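Local coordinates for activated BY transcription factor SSRB (Salmonella enterica, PDB 2WNW), which belongs to glycosyl hydrolase family 30 and pairs a TIM-barrel domain with a beta-sandwich domain, at residues A141-N153 and L162-I174. Sequence-based numbering, arbitrary orientation.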
loop_
_atom_site.group_PDB
_atom_site.type_symbol
_atom_site.label_atom_id
_atom_site.label_comp_id
_atom_site.label_asym_id
_atom_site.label_seq_id
_atom_site.Cartn_x
_atom_site.Cartn_y
_atom_site.Cartn_z
ATOM N N ALA A 141 -24.097 -16.868 -5.628
ATOM C CA ALA A 141 -24.743 -17.689 -4.609
ATOM C C ALA A 141 -23.677 -18.469 -3.851
ATOM O O ALA A 141 -22.733 -18.985 -4.453
ATOM C CB ALA A 141 -25.747 -18.646 -5.254
ATOM N N SER A 142 -23.828 -18.535 -2.529
ATOM C CA SER A 142 -22.887 -19.237 -1.659
ATOM C C SER A 142 -23.635 -20.006 -0.577
ATOM O O SER A 142 -24.628 -19.520 -0.042
ATOM C CB SER A 142 -21.950 -18.244 -0.953
ATOM O OG SER A 142 -21.250 -17.422 -1.866
ATOM N N PRO A 143 -23.160 -21.216 -0.238
ATOM C CA PRO A 143 -23.821 -22.008 0.801
ATOM C C PRO A 143 -23.150 -21.770 2.152
ATOM O O PRO A 143 -21.951 -21.514 2.218
ATOM C CB PRO A 143 -23.604 -23.457 0.348
ATOM C CG PRO A 143 -22.914 -23.366 -1.007
ATOM C CD PRO A 143 -22.212 -22.044 -0.997
ATOM N N TRP A 144 -23.932 -21.847 3.220
ATOM C CA TRP A 144 -23.400 -21.713 4.563
ATOM C C TRP A 144 -23.328 -23.144 5.112
ATOM O O TRP A 144 -22.497 -23.461 5.963
ATOM C CB TRP A 144 -24.323 -20.848 5.426
ATOM C CG TRP A 144 -23.901 -19.395 5.532
ATOM C CD1 TRP A 144 -23.496 -18.746 6.664
ATOM C CD2 TRP A 144 -23.880 -18.413 4.482
ATOM N NE1 TRP A 144 -23.229 -17.425 6.388
ATOM C CE2 TRP A 144 -23.456 -17.193 5.059
ATOM C CE3 TRP A 144 -24.179 -18.445 3.113
ATOM C CZ2 TRP A 144 -23.322 -16.012 4.313
ATOM C CZ3 TRP A 144 -24.046 -17.267 2.367
ATOM C CH2 TRP A 144 -23.621 -16.068 2.974
ATOM N N SER A 145 -24.201 -24.014 4.610
ATOM C CA SER A 145 -24.199 -25.410 5.049
ATOM C C SER A 145 -25.088 -26.348 4.246
ATOM O O SER A 145 -26.189 -25.982 3.840
ATOM C CB SER A 145 -24.618 -25.517 6.523
ATOM O OG SER A 145 -24.719 -26.882 6.926
ATOM N N PRO A 146 -24.600 -27.574 3.985
ATOM C CA PRO A 146 -25.371 -28.574 3.241
ATOM C C PRO A 146 -26.458 -29.041 4.212
ATOM O O PRO A 146 -26.438 -28.667 5.388
ATOM C CB PRO A 146 -24.349 -29.683 2.976
ATOM C CG PRO A 146 -23.031 -28.949 2.956
ATOM C CD PRO A 146 -23.194 -27.992 4.125
ATOM N N PRO A 147 -27.418 -29.857 3.743
ATOM C CA PRO A 147 -28.478 -30.334 4.641
ATOM C C PRO A 147 -27.836 -31.090 5.806
ATOM O O PRO A 147 -26.762 -31.669 5.648
ATOM C CB PRO A 147 -29.305 -31.256 3.745
ATOM C CG PRO A 147 -29.095 -30.672 2.365
ATOM C CD PRO A 147 -27.618 -30.353 2.370
ATOM N N ALA A 148 -28.495 -31.093 6.962
ATOM C CA ALA A 148 -27.963 -31.762 8.144
ATOM C C ALA A 148 -27.558 -33.221 7.941
ATOM O O ALA A 148 -26.456 -33.615 8.325
ATOM C CB ALA A 148 -28.963 -31.662 9.300
ATOM N N PHE A 149 -28.432 -34.022 7.335
ATOM C CA PHE A 149 -28.124 -35.436 7.142
ATOM C C PHE A 149 -26.931 -35.717 6.236
ATOM O O PHE A 149 -26.430 -36.840 6.204
ATOM C CB PHE A 149 -29.354 -36.210 6.636
ATOM C CG PHE A 149 -29.701 -35.954 5.195
ATOM C CD1 PHE A 149 -30.397 -34.808 4.820
ATOM C CD2 PHE A 149 -29.353 -36.880 4.212
ATOM C CE1 PHE A 149 -30.749 -34.588 3.485
ATOM C CE2 PHE A 149 -29.699 -36.669 2.876
ATOM C CZ PHE A 149 -30.399 -35.521 2.513
ATOM N N MET A 150 -26.469 -34.703 5.508
ATOM C CA MET A 150 -25.322 -34.874 4.619
ATOM C C MET A 150 -24.004 -34.542 5.316
ATOM O O MET A 150 -22.938 -34.629 4.707
ATOM C CB MET A 150 -25.462 -33.983 3.379
ATOM C CG MET A 150 -26.554 -34.402 2.412
ATOM S SD MET A 150 -26.374 -33.564 0.818
ATOM C CE MET A 150 -27.905 -34.021 0.034
ATOM N N LYS A 151 -24.080 -34.178 6.593
ATOM C CA LYS A 151 -22.893 -33.799 7.351
ATOM C C LYS A 151 -22.488 -34.782 8.445
ATOM O O LYS A 151 -23.300 -35.570 8.935
ATOM C CB LYS A 151 -23.108 -32.412 7.963
ATOM C CG LYS A 151 -23.533 -31.364 6.940
ATOM C CD LYS A 151 -23.906 -30.046 7.591
ATOM C CE LYS A 151 -22.716 -29.402 8.286
ATOM N NZ LYS A 151 -23.143 -28.196 9.045
ATOM N N THR A 152 -21.216 -34.715 8.824
ATOM C CA THR A 152 -20.658 -35.583 9.855
ATOM C C THR A 152 -21.258 -35.332 11.235
ATOM O O THR A 152 -21.228 -36.216 12.099
ATOM C CB THR A 152 -19.131 -35.398 9.953
ATOM O OG1 THR A 152 -18.833 -34.010 10.162
ATOM C CG2 THR A 152 -18.458 -35.867 8.679
ATOM N N ASN A 153 -21.807 -34.137 11.443
ATOM C CA ASN A 153 -22.395 -33.786 12.735
ATOM C C ASN A 153 -23.924 -33.760 12.728
ATOM O O ASN A 153 -24.548 -33.410 13.731
ATOM C CB ASN A 153 -21.857 -32.424 13.197
ATOM C CG ASN A 153 -22.327 -31.281 12.317
ATOM O OD1 ASN A 153 -22.539 -31.458 11.118
ATOM N ND2 ASN A 153 -22.481 -30.098 12.906
ATOM N N LEU A 162 -18.987 -32.053 5.112
ATOM C CA LEU A 162 -19.839 -32.752 4.162
ATOM C C LEU A 162 -19.318 -34.183 4.105
ATOM O O LEU A 162 -18.117 -34.401 3.956
ATOM C CB LEU A 162 -19.729 -32.101 2.776
ATOM C CG LEU A 162 -20.515 -32.742 1.629
ATOM C CD1 LEU A 162 -21.998 -32.701 1.941
ATOM C CD2 LEU A 162 -20.224 -31.998 0.326
ATOM N N ARG A 163 -20.204 -35.163 4.255
ATOM C CA ARG A 163 -19.761 -36.549 4.195
ATOM C C ARG A 163 -19.245 -36.798 2.786
ATOM O O ARG A 163 -19.869 -36.386 1.810
ATOM C CB ARG A 163 -20.913 -37.503 4.522
ATOM C CG ARG A 163 -21.288 -37.517 5.995
ATOM C CD ARG A 163 -22.242 -38.663 6.306
ATOM N NE ARG A 163 -23.586 -38.423 5.796
ATOM C CZ ARG A 163 -24.285 -39.295 5.074
ATOM N NH1 ARG A 163 -23.767 -40.475 4.763
ATOM N NH2 ARG A 163 -25.514 -38.995 4.679
ATOM N N ARG A 164 -18.102 -37.465 2.681
ATOM C CA ARG A 164 -17.511 -37.727 1.376
ATOM C C ARG A 164 -18.482 -38.390 0.407
ATOM O O ARG A 164 -18.455 -38.107 -0.789
ATOM C CB ARG A 164 -16.257 -38.594 1.519
ATOM C CG ARG A 164 -15.571 -38.880 0.190
ATOM C CD ARG A 164 -15.083 -37.594 -0.475
ATOM N NE ARG A 164 -14.825 -37.785 -1.900
ATOM C CZ ARG A 164 -14.245 -36.882 -2.685
ATOM N NH1 ARG A 164 -13.856 -35.717 -2.187
ATOM N NH2 ARG A 164 -14.057 -37.146 -3.972
ATOM N N GLU A 165 -19.348 -39.260 0.918
ATOM C CA GLU A 165 -20.302 -39.938 0.051
ATOM C C GLU A 165 -21.474 -39.045 -0.356
ATOM O O GLU A 165 -22.372 -39.484 -1.080
ATOM C CB GLU A 165 -20.823 -41.225 0.712
ATOM C CG GLU A 165 -21.598 -41.042 2.010
ATOM C CD GLU A 165 -20.708 -40.980 3.246
ATOM O OE1 GLU A 165 -21.244 -41.155 4.362
ATOM O OE2 GLU A 165 -19.486 -40.754 3.113
ATOM N N CYS A 166 -21.462 -37.792 0.099
ATOM C CA CYS A 166 -22.529 -36.850 -0.239
ATOM C C CYS A 166 -22.066 -35.704 -1.136
ATOM O O CYS A 166 -22.823 -34.764 -1.382
ATOM C CB CYS A 166 -23.154 -36.266 1.032
ATOM S SG CYS A 166 -24.037 -37.477 2.039
ATOM N N TYR A 167 -20.832 -35.773 -1.626
ATOM C CA TYR A 167 -20.327 -34.711 -2.493
ATOM C C TYR A 167 -21.176 -34.583 -3.752
ATOM O O TYR A 167 -21.583 -33.482 -4.126
ATOM C CB TYR A 167 -18.860 -34.966 -2.862
ATOM C CG TYR A 167 -17.869 -34.391 -1.867
ATOM C CD1 TYR A 167 -18.022 -34.601 -0.496
ATOM C CD2 TYR A 167 -16.766 -33.651 -2.301
ATOM C CE1 TYR A 167 -17.100 -34.092 0.423
ATOM C CE2 TYR A 167 -15.837 -33.139 -1.393
ATOM C CZ TYR A 167 -16.007 -33.363 -0.035
ATOM O OH TYR A 167 -15.078 -32.879 0.860
ATOM N N ALA A 168 -21.448 -35.708 -4.406
ATOM C CA ALA A 168 -22.257 -35.692 -5.618
ATOM C C ALA A 168 -23.667 -35.182 -5.332
ATOM O O ALA A 168 -24.212 -34.368 -6.085
ATOM C CB ALA A 168 -22.319 -37.091 -6.222
ATOM N N ASP A 169 -24.259 -35.657 -4.239
ATOM C CA ASP A 169 -25.613 -35.246 -3.883
ATOM C C ASP A 169 -25.728 -33.755 -3.572
ATOM O O ASP A 169 -26.713 -33.116 -3.942
ATOM C CB ASP A 169 -26.123 -36.063 -2.689
ATOM C CG ASP A 169 -26.249 -37.546 -3.004
ATOM O OD1 ASP A 169 -26.788 -37.883 -4.077
ATOM O OD2 ASP A 169 -25.821 -38.373 -2.173
ATOM N N TRP A 170 -24.729 -33.199 -2.892
ATOM C CA TRP A 170 -24.754 -31.775 -2.550
ATOM C C TRP A 170 -24.598 -30.970 -3.840
ATOM O O TRP A 170 -25.285 -29.968 -4.044
ATOM C CB TRP A 170 -23.617 -31.444 -1.574
ATOM C CG TRP A 170 -23.538 -29.994 -1.117
ATOM C CD1 TRP A 170 -22.392 -29.275 -0.903
ATOM C CD2 TRP A 170 -24.627 -29.118 -0.769
ATOM N NE1 TRP A 170 -22.696 -28.016 -0.447
ATOM C CE2 TRP A 170 -24.057 -27.890 -0.355
ATOM C CE3 TRP A 170 -26.025 -29.250 -0.767
ATOM C CZ2 TRP A 170 -24.835 -26.800 0.060
ATOM C CZ3 TRP A 170 -26.801 -28.163 -0.353
ATOM C CH2 TRP A 170 -26.201 -26.955 0.055
ATOM N N ALA A 171 -23.699 -31.414 -4.714
ATOM C CA ALA A 171 -23.495 -30.722 -5.980
ATOM C C ALA A 171 -24.797 -30.745 -6.783
ATOM O O ALA A 171 -25.159 -29.750 -7.412
ATOM C CB ALA A 171 -22.377 -31.381 -6.770
ATOM N N ASP A 172 -25.502 -31.877 -6.758
ATOM C CA ASP A 172 -26.762 -31.992 -7.487
ATOM C C ASP A 172 -27.819 -31.043 -6.928
ATOM O O ASP A 172 -28.626 -30.498 -7.678
ATOM C CB ASP A 172 -27.301 -33.430 -7.451
ATOM C CG ASP A 172 -26.512 -34.374 -8.338
ATOM O OD1 ASP A 172 -25.865 -33.898 -9.298
ATOM O OD2 ASP A 172 -26.556 -35.598 -8.087
ATOM N N ILE A 173 -27.827 -30.856 -5.611
ATOM C CA ILE A 173 -28.790 -29.946 -5.000
ATOM C C ILE A 173 -28.512 -28.522 -5.463
ATOM O O ILE A 173 -29.440 -27.772 -5.769
ATOM C CB ILE A 173 -28.717 -29.985 -3.461
ATOM C CG1 ILE A 173 -29.241 -31.330 -2.955
ATOM C CG2 ILE A 173 -29.527 -28.828 -2.866
ATOM C CD1 ILE A 173 -29.221 -31.456 -1.458
ATOM N N ILE A 174 -27.233 -28.155 -5.509
ATOM C CA ILE A 174 -26.846 -26.815 -5.946
ATOM C C ILE A 174 -27.291 -26.582 -7.387
ATOM O O ILE A 174 -27.726 -25.489 -7.736
ATOM C CB ILE A 174 -25.319 -26.601 -5.811
ATOM C CG1 ILE A 174 -24.936 -26.584 -4.328
ATOM C CG2 ILE A 174 -24.909 -25.292 -6.471
ATOM C CD1 ILE A 174 -23.440 -26.537 -4.065
#
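The carbonyl oxygen of Phe149 is gripped twice by Arg163. Arg163 NH2 donates to Phe149 O at 2.8 Å, with the donor tilted out of the carbonyl plane. Arg163 NE adds a weak second bond to the same oxygen. The next carbonyl along the chain is held by the backbone of the same arginine. Arg163 N reaches Met150 O at 2.8 Å, almost perfectly straight, at 178°. A bend at chi3 (-73°) brings the guanidinium back to Phe149 O. Its NH1 forms a salt bridge with Glu165, and the sulfur of Cys166 sits above one face of the group, toward its rim. Leu162 and Lys151 form a single backbone bridge beside these bonds.

Further along, Trp170 is packed among three prolines. The Pro146 ring lies over one indole face. Pro146 CA stands 3.6 Å from the centroid of the six-membered ring of Trp170, only 11° off its normal, which makes a CH-pi contact. Pro143 CB meets the ring edge at Trp170 CZ2, 3.6 Å away. Pro147 CD approaches Trp170 CZ3 obliquely. Ile174 CD1 from the same helix lies toward the rim of the opposite face, and Phe216 of helix 210-227 also meets the ring.

Both segments belong to the TIM-barrel domain. Strand 138-143 is the third of its eight parallel strands, and helix 167-183 follows it. The contact joins the end of the strand and the loop after it to the start of the helix and the residues leading into it.

Met150 lies between the loop and the helix. Its chain is extended beyond CG and runs past Cys166 SG, with Met150 SD 4.2 Å from Trp170 CB. Met150 CE lies 3.8 Å from Asp169 CB. Leu109 of helix 106-110 touches both Met150 and Asp169.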